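Long-range contacts in FERM, RhoGEF and pleckstrin domain protein 2 (Danio rerio, PDB 6D21), which probably activates the small GTPase RAC1 as a guanine nucleotide exchange factor in semaphorin and integrin signalling, the chain described being its FERM domain: residues A[126-131]-A[162-167]; A[200-205]-A[215-220]; A[241-246]-A[253-258]. One frame throughout, in Å; residues are numbered along the deposited sequence.

Contact 1. Residues A[126-131]-A[162-167]; sequences HLVQSE and ELHRRH
The imidazole rings of His126 and His167 form an offset stack: their centroids lie 3.8 Å apart and their planes are turned 14° from each other. CE1 of His126 comes within 3.3 Å of CE1 of His167, the closest approach in the pair, and NE2 of His167 sits over the centre of the His126 ring. The opposite face of the His167 ring is taken by the carbonyl oxygen of Leu163, offset toward the rim, which leaves this ring sandwiched between the His126 ring and the main-chain carbonyl of Leu163. The setting is the central, all-helical lobe of the FERM domain, where the end of helix 157-164 and the residues after it pack on helix 117-132.

The third ring, His164, has CB of Val128 above one face near the rim, and CG1 of Val128 touches CE1 of His164 at 3.5 Å. At its edge lies the carboxamide of Gln129. The torsion at chi1 (-178°) sets His164 CG anti to the backbone N. NE2 of His164 gives OE1 of Gln129 a weak, strongly bent hydrogen bond of 2.8 Å, with 119° at the hydrogen, and it also bonds to the carbonyl of Gly133. On its other nitrogen, ND1, His164 is paired with Asp140, an arrangement that could favour a ring protonated at both nitrogens.

All five touching residues are buried, and the polar ends of Gln129, His164 and His167 have partners: Gln129 NE2 bonds to Asp134 OD1 and Gln170 O, and His167 NE2 to Ser125 OG. One water completes the junction, donating to OE1 of Gln129 at 2.9 Å and to the carbonyl O of His164 at 2.7 Å.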
loop_
_atom_site.group_PDB
_atom_site.type_symbol
_atom_site.label_atom_id
_atom_site.label_comp_id
_atom_site.label_asym_id
_atom_site.label_seq_id
_atom_site.Cartn_x
_atom_site.Cartn_y
_atom_site.Cartn_z
ATOM N N HIS A 126 -16.980 2.564 -9.740
ATOM C CA HIS A 126 -17.327 1.497 -8.794
ATOM C C HIS A 126 -17.262 1.958 -7.340
ATOM O O HIS A 126 -18.070 1.540 -6.496
ATOM C CB HIS A 126 -16.414 0.285 -8.983
ATOM C CG HIS A 126 -16.743 -0.519 -10.195
ATOM N ND1 HIS A 126 -17.927 -1.213 -10.325
ATOM C CD2 HIS A 126 -16.062 -0.710 -11.350
ATOM C CE1 HIS A 126 -17.953 -1.813 -11.502
ATOM N NE2 HIS A 126 -16.836 -1.523 -12.143
ATOM N N LEU A 127 -16.288 2.813 -7.047
ATOM C CA LEU A 127 -16.186 3.385 -5.717
ATOM C C LEU A 127 -17.429 4.224 -5.403
ATOM O O LEU A 127 -17.928 4.210 -4.279
ATOM C CB LEU A 127 -14.907 4.208 -5.587
ATOM C CG LEU A 127 -13.616 3.368 -5.561
ATOM C CD1 LEU A 127 -12.389 4.284 -5.622
ATOM C CD2 LEU A 127 -13.536 2.490 -4.295
ATOM N N VAL A 128 -17.959 4.926 -6.395
ATOM C CA VAL A 128 -19.174 5.701 -6.158
ATOM C C VAL A 128 -20.356 4.746 -5.916
ATOM O O VAL A 128 -21.185 4.979 -5.034
ATOM C CB VAL A 128 -19.499 6.667 -7.330
ATOM C CG1 VAL A 128 -20.834 7.344 -7.106
ATOM C CG2 VAL A 128 -18.416 7.735 -7.483
ATOM N N GLN A 129 -20.415 3.661 -6.683
ATOM C CA GLN A 129 -21.491 2.693 -6.532
ATOM C C GLN A 129 -21.472 2.136 -5.118
ATOM O O GLN A 129 -22.522 1.980 -4.494
ATOM C CB GLN A 129 -21.365 1.559 -7.556
ATOM C CG GLN A 129 -22.507 0.540 -7.531
ATOM C CD GLN A 129 -23.842 1.143 -7.967
ATOM O OE1 GLN A 129 -23.899 1.963 -8.889
ATOM N NE2 GLN A 129 -24.923 0.740 -7.300
ATOM N N SER A 130 -20.274 1.867 -4.607
ATOM C CA SER A 130 -20.134 1.264 -3.281
ATOM C C SER A 130 -20.581 2.183 -2.142
ATOM O O SER A 130 -21.138 1.715 -1.158
ATOM C CB SER A 130 -18.686 0.843 -3.039
ATOM O OG SER A 130 -17.895 1.955 -2.646
ATOM N N GLU A 131 -20.323 3.481 -2.258
ATOM C CA GLU A 131 -20.661 4.398 -1.176
ATOM C C GLU A 131 -22.125 4.837 -1.199
ATOM O O GLU A 131 -22.795 4.802 -0.165
ATOM C CB GLU A 131 -19.758 5.636 -1.211
ATOM C CG GLU A 131 -18.533 5.544 -0.304
ATOM C CD GLU A 131 -17.984 6.915 0.087
ATOM O OE1 GLU A 131 -18.778 7.779 0.512
ATOM O OE2 GLU A 131 -16.759 7.130 -0.025
ATOM N N GLU A 162 -20.954 8.686 -16.265
ATOM C CA GLU A 162 -21.333 7.871 -17.407
ATOM C C GLU A 162 -21.127 6.389 -17.100
ATOM O O GLU A 162 -22.035 5.576 -17.275
ATOM C CB GLU A 162 -20.526 8.291 -18.643
ATOM C CG GLU A 162 -20.889 7.582 -19.929
ATOM C CD GLU A 162 -20.079 8.081 -21.125
ATOM O OE1 GLU A 162 -19.176 8.932 -20.942
ATOM O OE2 GLU A 162 -20.353 7.620 -22.254
ATOM N N LEU A 163 -19.938 6.039 -16.620
ATOM C CA LEU A 163 -19.641 4.654 -16.284
ATOM C C LEU A 163 -20.479 4.148 -15.099
ATOM O O LEU A 163 -20.839 2.971 -15.043
ATOM C CB LEU A 163 -18.154 4.495 -15.978
ATOM C CG LEU A 163 -17.221 4.688 -17.171
ATOM C CD1 LEU A 163 -15.762 4.626 -16.727
ATOM C CD2 LEU A 163 -17.511 3.632 -18.229
ATOM N N HIS A 164 -20.783 5.035 -14.157
ATOM C CA HIS A 164 -21.582 4.669 -12.988
ATOM C C HIS A 164 -23.014 4.246 -13.387
ATOM O O HIS A 164 -23.677 3.524 -12.655
ATOM C CB HIS A 164 -21.616 5.833 -11.996
ATOM C CG HIS A 164 -22.383 5.548 -10.741
ATOM N ND1 HIS A 164 -22.922 6.548 -9.960
ATOM C CD2 HIS A 164 -22.699 4.381 -10.129
ATOM C CE1 HIS A 164 -23.533 6.011 -8.919
ATOM N NE2 HIS A 164 -23.414 4.697 -8.999
ATOM N N ARG A 165 -23.477 4.682 -14.555
ATOM C CA ARG A 165 -24.801 4.284 -15.062
ATOM C C ARG A 165 -24.880 2.780 -15.340
ATOM O O ARG A 165 -25.969 2.208 -15.380
ATOM C CB ARG A 165 -25.159 5.063 -16.342
ATOM C CG ARG A 165 -25.408 6.556 -16.122
ATOM C CD ARG A 165 -25.845 7.258 -17.402
ATOM N NE ARG A 165 -27.164 7.875 -17.265
ATOM C CZ ARG A 165 -28.251 7.492 -17.933
ATOM N NH1 ARG A 165 -28.186 6.483 -18.795
ATOM N NH2 ARG A 165 -29.408 8.114 -17.736
ATOM N N ARG A 166 -23.729 2.144 -15.544
ATOM C CA ARG A 166 -23.680 0.717 -15.837
ATOM C C ARG A 166 -23.864 -0.168 -14.607
ATOM O O ARG A 166 -24.207 -1.336 -14.735
ATOM C CB ARG A 166 -22.351 0.349 -16.490
ATOM C CG ARG A 166 -21.969 1.150 -17.717
ATOM C CD ARG A 166 -20.590 0.704 -18.178
ATOM N NE ARG A 166 -20.172 1.319 -19.434
ATOM C CZ ARG A 166 -18.999 1.088 -20.017
ATOM N NH1 ARG A 166 -18.128 0.257 -19.453
ATOM N NH2 ARG A 166 -18.690 1.688 -21.160
ATOM N N HIS A 167 -23.620 0.377 -13.419
ATOM C CA HIS A 167 -23.478 -0.470 -12.238
ATOM C C HIS A 167 -24.769 -0.568 -11.427
ATOM O O HIS A 167 -24.723 -0.802 -10.218
ATOM C CB HIS A 167 -22.353 0.048 -11.330
ATOM C CG HIS A 167 -21.075 0.366 -12.049
ATOM N ND1 HIS A 167 -20.648 -0.320 -13.167
ATOM C CD2 HIS A 167 -20.125 1.297 -11.795
ATOM C CE1 HIS A 167 -19.492 0.178 -13.572
ATOM N NE2 HIS A 167 -19.151 1.156 -12.755
HETATM O O HOH W 1 -25.700 2.635 -11.088
#

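Contact 2. Residues A[200-205]-A[215-220]; sequences EGTKIN and VFQGHT
Val215 meets Ile204 through CG1, which lies 4.4 Å from Ile204 CB, a loose apolar contact, while its CA-H points at the carbonyl O of Asn205. Next along the strand, Phe216 is the hydrogen-bonded antiparallel partner of Asn205. Asn205 N reaches Phe216 O at 2.6 Å, and Phe216 N reaches Asn205 O at 2.7 Å, both nearly straight. The two CB atoms share a face of the sheet 4.0 Å apart; the Phe216 ring then leads off to meet Phe193. Gln217 has CG anti to the backbone N (chi1 -169°), and its extended chain brings NE2 to 3.5 Å from CG2 of Thr202.

A type II' turn from Gln217 to Thr220 follows, with Gly218 at positive phi, and begins the passage to strand 220-226. Asn205 ND2 makes a weak bond of 3.4 Å to Gly218 O. This is the open end of the hairpin 203-209/212-217 in the PH-like lobe, where the short pieces 203-205 and 215-217 run 135° apart, well short of antiparallel. With one strong backbone pair and weaker side-chain touches beyond it, the chemistry implies that main-chain bonding, more than side-chain packing, joins the strands here.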
loop_
_atom_site.group_PDB
_atom_site.type_symbol
_atom_site.label_atom_id
_atom_site.label_comp_id
_atom_site.label_asym_id
_atom_site.label_seq_id
_atom_site.Cartn_x
_atom_site.Cartn_y
_atom_site.Cartn_z
ATOM N N GLU A 200 25.434 2.497 -14.467
ATOM C CA GLU A 200 25.607 3.556 -15.461
ATOM C C GLU A 200 25.162 4.921 -14.930
ATOM O O GLU A 200 25.467 5.956 -15.521
ATOM C CB GLU A 200 24.844 3.212 -16.738
ATOM N N GLY A 201 24.443 4.919 -13.814
ATOM C CA GLY A 201 23.979 6.154 -13.210
ATOM C C GLY A 201 22.549 6.484 -13.592
ATOM O O GLY A 201 22.041 7.557 -13.264
ATOM N N THR A 202 21.902 5.557 -14.291
ATOM C CA THR A 202 20.513 5.723 -14.703
ATOM C C THR A 202 19.576 5.634 -13.506
ATOM O O THR A 202 19.616 4.664 -12.749
ATOM C CB THR A 202 20.108 4.663 -15.756
ATOM O OG1 THR A 202 20.882 4.855 -16.952
ATOM C CG2 THR A 202 18.616 4.759 -16.088
ATOM N N LYS A 203 18.742 6.657 -13.343
ATOM C CA LYS A 203 17.751 6.703 -12.273
ATOM C C LYS A 203 16.721 5.604 -12.456
ATOM O O LYS A 203 16.141 5.458 -13.528
ATOM C CB LYS A 203 17.061 8.067 -12.239
ATOM C CG LYS A 203 17.275 8.852 -10.957
ATOM C CD LYS A 203 18.749 9.064 -10.686
ATOM C CE LYS A 203 18.979 10.348 -9.906
ATOM N NZ LYS A 203 20.397 10.794 -9.995
ATOM N N ILE A 204 16.499 4.813 -11.417
ATOM C CA ILE A 204 15.469 3.789 -11.488
ATOM C C ILE A 204 14.723 3.685 -10.163
ATOM O O ILE A 204 15.083 4.331 -9.187
ATOM C CB ILE A 204 16.056 2.407 -11.876
ATOM C CG1 ILE A 204 17.245 2.053 -10.985
ATOM C CG2 ILE A 204 16.450 2.372 -13.355
ATOM C CD1 ILE A 204 16.860 1.237 -9.775
ATOM N N ASN A 205 13.669 2.884 -10.143
ATOM C CA ASN A 205 12.953 2.616 -8.904
ATOM C C ASN A 205 12.928 1.132 -8.614
ATOM O O ASN A 205 12.669 0.327 -9.516
ATOM C CB ASN A 205 11.526 3.161 -8.968
ATOM C CG ASN A 205 11.494 4.669 -9.104
ATOM O OD1 ASN A 205 11.774 5.392 -8.144
ATOM N ND2 ASN A 205 11.177 5.152 -10.306
ATOM N N VAL A 215 12.075 -3.792 -10.988
ATOM C CA VAL A 215 12.894 -2.652 -11.341
ATOM C C VAL A 215 12.112 -1.770 -12.293
ATOM O O VAL A 215 11.623 -2.240 -13.330
ATOM C CB VAL A 215 14.217 -3.073 -12.001
ATOM C CG1 VAL A 215 15.043 -1.841 -12.330
ATOM C CG2 VAL A 215 14.986 -4.012 -11.090
ATOM N N PHE A 216 11.984 -0.497 -11.940
ATOM C CA PHE A 216 11.274 0.445 -12.790
ATOM C C PHE A 216 12.181 1.546 -13.270
ATOM O O PHE A 216 13.046 2.011 -12.535
ATOM C CB PHE A 216 10.102 1.067 -12.047
ATOM C CG PHE A 216 8.944 0.144 -11.847
ATOM C CD1 PHE A 216 8.924 -0.744 -10.779
ATOM C CD2 PHE A 216 7.853 0.190 -12.701
ATOM C CE1 PHE A 216 7.844 -1.579 -10.578
ATOM C CE2 PHE A 216 6.768 -0.638 -12.510
ATOM C CZ PHE A 216 6.759 -1.531 -11.447
ATOM N N GLN A 217 11.973 1.965 -14.513
ATOM C CA GLN A 217 12.560 3.199 -15.017
ATOM C C GLN A 217 11.402 4.126 -15.291
ATOM O O GLN A 217 10.616 3.880 -16.204
ATOM C CB GLN A 217 13.389 2.960 -16.276
ATOM C CG GLN A 217 14.232 4.146 -16.703
ATOM C CD GLN A 217 15.124 3.835 -17.896
ATOM O OE1 GLN A 217 15.098 2.726 -18.439
ATOM N NE2 GLN A 217 15.924 4.814 -18.304
ATOM N N GLY A 218 11.277 5.180 -14.488
ATOM C CA GLY A 218 10.072 5.979 -14.512
ATOM C C GLY A 218 8.938 5.106 -14.010
ATOM O O GLY A 218 9.057 4.514 -12.939
ATOM N N HIS A 219 7.852 5.010 -14.781
ATOM C CA HIS A 219 6.704 4.184 -14.396
ATOM C C HIS A 219 6.585 2.932 -15.252
ATOM O O HIS A 219 5.579 2.218 -15.195
ATOM C CB HIS A 219 5.409 4.988 -14.478
ATOM C CG HIS A 219 5.201 5.917 -13.323
ATOM N ND1 HIS A 219 4.257 5.688 -12.345
ATOM C CD2 HIS A 219 5.818 7.073 -12.984
ATOM C CE1 HIS A 219 4.295 6.667 -11.459
ATOM N NE2 HIS A 219 5.236 7.519 -11.822
ATOM N N THR A 220 7.613 2.667 -16.050
ATOM C CA THR A 220 7.628 1.471 -16.874
ATOM C C THR A 220 8.563 0.431 -16.250
ATOM O O THR A 220 9.712 0.713 -15.913
ATOM C CB THR A 220 8.048 1.780 -18.328
ATOM O OG1 THR A 220 9.325 2.419 -18.336
ATOM C CG2 THR A 220 7.037 2.711 -18.987
#

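Contact 3. Residues A[241-246]-A[253-258]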
loop_
_atom_site.group_PDB
_atom_site.type_symbol
_atom_site.label_atom_id
_atom_site.label_comp_id
_atom_site.label_asym_id
_atom_site.label_seq_id
_atom_site.Cartn_x
_atom_site.Cartn_y
_atom_site.Cartn_z
ATOM N N LEU A 241 22.312 -4.829 -3.086
ATOM C CA LEU A 241 22.884 -5.883 -3.914
ATOM C C LEU A 241 21.918 -7.048 -4.116
ATOM O O LEU A 241 21.437 -7.647 -3.152
ATOM C CB LEU A 241 24.188 -6.395 -3.296
ATOM C CG LEU A 241 25.440 -5.497 -3.318
ATOM C CD1 LEU A 241 25.333 -4.322 -2.360
ATOM C CD2 LEU A 241 26.653 -6.324 -2.974
ATOM N N ILE A 242 21.639 -7.362 -5.377
ATOM C CA ILE A 242 20.837 -8.527 -5.723
ATOM C C ILE A 242 21.709 -9.590 -6.371
ATOM O O ILE A 242 22.147 -9.422 -7.504
ATOM C CB ILE A 242 19.699 -8.181 -6.695
ATOM C CG1 ILE A 242 18.814 -7.088 -6.122
ATOM C CG2 ILE A 242 18.869 -9.424 -7.014
ATOM C CD1 ILE A 242 17.805 -6.592 -7.118
ATOM N N LYS A 243 21.954 -10.682 -5.652
ATOM C CA LYS A 243 22.717 -11.797 -6.202
ATOM C C LYS A 243 21.777 -12.840 -6.804
ATOM O O LYS A 243 20.926 -13.400 -6.110
ATOM C CB LYS A 243 23.602 -12.434 -5.126
ATOM C CG LYS A 243 24.506 -11.444 -4.392
ATOM C CD LYS A 243 25.859 -12.060 -4.019
ATOM C CE LYS A 243 26.326 -13.085 -5.045
ATOM N NZ LYS A 243 27.816 -13.197 -5.082
ATOM N N LEU A 244 21.939 -13.096 -8.096
ATOM C CA LEU A 244 21.082 -14.037 -8.806
ATOM C C LEU A 244 21.717 -15.424 -8.897
ATOM O O LEU A 244 22.941 -15.557 -8.874
ATOM C CB LEU A 244 20.779 -13.519 -10.215
ATOM C CG LEU A 244 20.109 -12.151 -10.373
ATOM C CD1 LEU A 244 19.849 -11.856 -11.838
ATOM C CD2 LEU A 244 18.810 -12.068 -9.585
ATOM N N HIS A 245 20.885 -16.455 -9.010
ATOM C CA HIS A 245 21.392 -17.789 -9.301
ATOM C C HIS A 245 21.966 -17.811 -10.711
ATOM O O HIS A 245 21.459 -17.128 -11.604
ATOM C CB HIS A 245 20.295 -18.849 -9.147
ATOM C CG HIS A 245 19.894 -19.102 -7.724
ATOM N ND1 HIS A 245 20.732 -19.702 -6.808
ATOM C CD2 HIS A 245 18.744 -18.830 -7.060
ATOM C CE1 HIS A 245 20.115 -19.791 -5.642
ATOM N NE2 HIS A 245 18.907 -19.270 -5.769
ATOM N N PRO A 246 23.043 -18.584 -10.913
ATOM C CA PRO A 246 23.687 -18.727 -12.225
ATOM C C PRO A 246 22.720 -19.230 -13.298
ATOM O O PRO A 246 21.880 -20.077 -13.006
ATOM C CB PRO A 246 24.810 -19.746 -11.965
ATOM C CG PRO A 246 24.549 -20.311 -10.600
ATOM C CD PRO A 246 23.794 -19.266 -9.847
ATOM N N GLN A 253 28.249 -12.428 -14.377
ATOM C CA GLN A 253 27.912 -11.327 -13.486
ATOM C C GLN A 253 26.545 -11.667 -12.904
ATOM O O GLN A 253 25.513 -11.462 -13.546
ATOM C CB GLN A 253 27.891 -9.977 -14.210
ATOM C CG GLN A 253 27.577 -8.779 -13.301
ATOM C CD GLN A 253 28.650 -8.534 -12.232
ATOM O OE1 GLN A 253 28.495 -8.927 -11.073
ATOM N NE2 GLN A 253 29.728 -7.854 -12.616
ATOM N N ASP A 254 26.556 -12.230 -11.700
ATOM C CA ASP A 254 25.343 -12.700 -11.044
ATOM C C ASP A 254 24.872 -11.687 -10.014
ATOM O O ASP A 254 24.026 -11.987 -9.162
ATOM C CB ASP A 254 25.586 -14.059 -10.382
ATOM C CG ASP A 254 26.807 -14.058 -9.471
ATOM O OD1 ASP A 254 27.825 -13.427 -9.837
ATOM O OD2 ASP A 254 26.751 -14.689 -8.390
ATOM N N THR A 255 25.427 -10.485 -10.099
ATOM C CA THR A 255 25.104 -9.436 -9.149
ATOM C C THR A 255 24.638 -8.169 -9.852
ATOM O O THR A 255 25.260 -7.701 -10.802
ATOM C CB THR A 255 26.308 -9.104 -8.248
ATOM O OG1 THR A 255 27.521 -9.241 -9.001
ATOM C CG2 THR A 255 26.366 -10.055 -7.076
ATOM N N LEU A 256 23.519 -7.636 -9.379
ATOM C CA LEU A 256 23.034 -6.340 -9.817
ATOM C C LEU A 256 23.249 -5.361 -8.693
ATOM O O LEU A 256 22.845 -5.606 -7.560
ATOM C CB LEU A 256 21.555 -6.386 -10.201
ATOM C CG LEU A 256 21.191 -7.369 -11.309
ATOM C CD1 LEU A 256 20.080 -8.287 -10.837
ATOM C CD2 LEU A 256 20.794 -6.624 -12.574
ATOM N N GLU A 257 23.895 -4.253 -9.011
ATOM C CA GLU A 257 24.171 -3.229 -8.022
ATOM C C GLU A 257 23.286 -2.014 -8.228
ATOM O O GLU A 257 23.155 -1.520 -9.349
ATOM C CB GLU A 257 25.638 -2.824 -8.094
ATOM C CG GLU A 257 26.036 -1.765 -7.094
ATOM C CD GLU A 257 27.525 -1.494 -7.110
ATOM O OE1 GLU A 257 28.171 -1.708 -8.162
ATOM O OE2 GLU A 257 28.047 -1.064 -6.063
ATOM N N PHE A 258 22.681 -1.536 -7.146
ATOM C CA PHE A 258 21.909 -0.298 -7.189
ATOM C C PHE A 258 22.305 0.657 -6.070
ATOM O O PHE A 258 22.267 0.307 -4.893
ATOM C CB PHE A 258 20.412 -0.584 -7.110
ATOM C CG PHE A 258 19.912 -1.463 -8.215
ATOM C CD1 PHE A 258 19.655 -0.936 -9.470
ATOM C CD2 PHE A 258 19.723 -2.825 -8.002
ATOM C CE1 PHE A 258 19.199 -1.737 -10.492
ATOM C CE2 PHE A 258 19.264 -3.637 -9.019
ATOM C CZ PHE A 258 19.002 -3.089 -10.271
#
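Lys243 and Thr255 lie side by side and point the same way. CG of Lys243 rests 3.5 Å from CG2 of Thr255, and the lysine chain, bent at chi2 and chi3, keeps CD and CE against that same methyl. Asp254 runs alongside Lys243 in the same direction, so that NZ of Lys243 comes to 3.8 Å from OD2 of Asp254, a long salt bridge whose electrostatic pull is probably modest.

On the face that carries Ile242 and Leu256 the side chains cross obliquely instead. Leu256 CD1 touches CD1 of Leu244 at 3.7 Å and lies 4.2 Å from CB of Ile242, which places this one methyl between two neighbours on the facing strand. With CD1 of Ile242 extended (chi2 172°), it meets the edge of the Phe258 ring, 3.8 Å from CE2. Phe225 of strand 220-226 touches both Leu244 and Leu256, extending the apolar packing to the other part of the sheet.

The backbone pairs Leu241 with Glu257, Ile242 with Leu256 and Lys243 with Thr255. Ile242 N reaches Leu256 O at 3.1 Å, Leu256 N reaches Ile242 O at 2.9 Å, and Leu244 N reaches Asp254 O at 2.6 Å. Leu244 O, buried beside CB of Asp254, has no hydrogen-bonding partner in the model. The short pieces 241-244 and 255-258 run 168° apart, as expected of a beta hairpin, here within the PH-like FERM lobe, a seven-stranded beta sandwich with C-terminal helix 263-281.

Contact 1 is buried between helices of the central lobe, whereas contacts 2 and 3 are partly buried hairpin pairings in the PH-like lobe. The centres of contacts 1 and 3 lie about 46 Å apart, on opposite sides of the chain's centre. Chemistry follows place: side-chain imidazoles, a carboxamide and a water join the helical elements, while backbone N-H to C=O bonds join the strands, supplemented in contact 3 by packing of Ile242, Leu244, Leu256 and Phe258. Contacts 2 and 3 belong to one sheet, their centres about 17 Å apart, and they touch: Ile204 CD1 meets Phe258 CD1 at 3.6 Å. Contact 3 has the longer regular pairing, with three backbone bonds against two in contact 2.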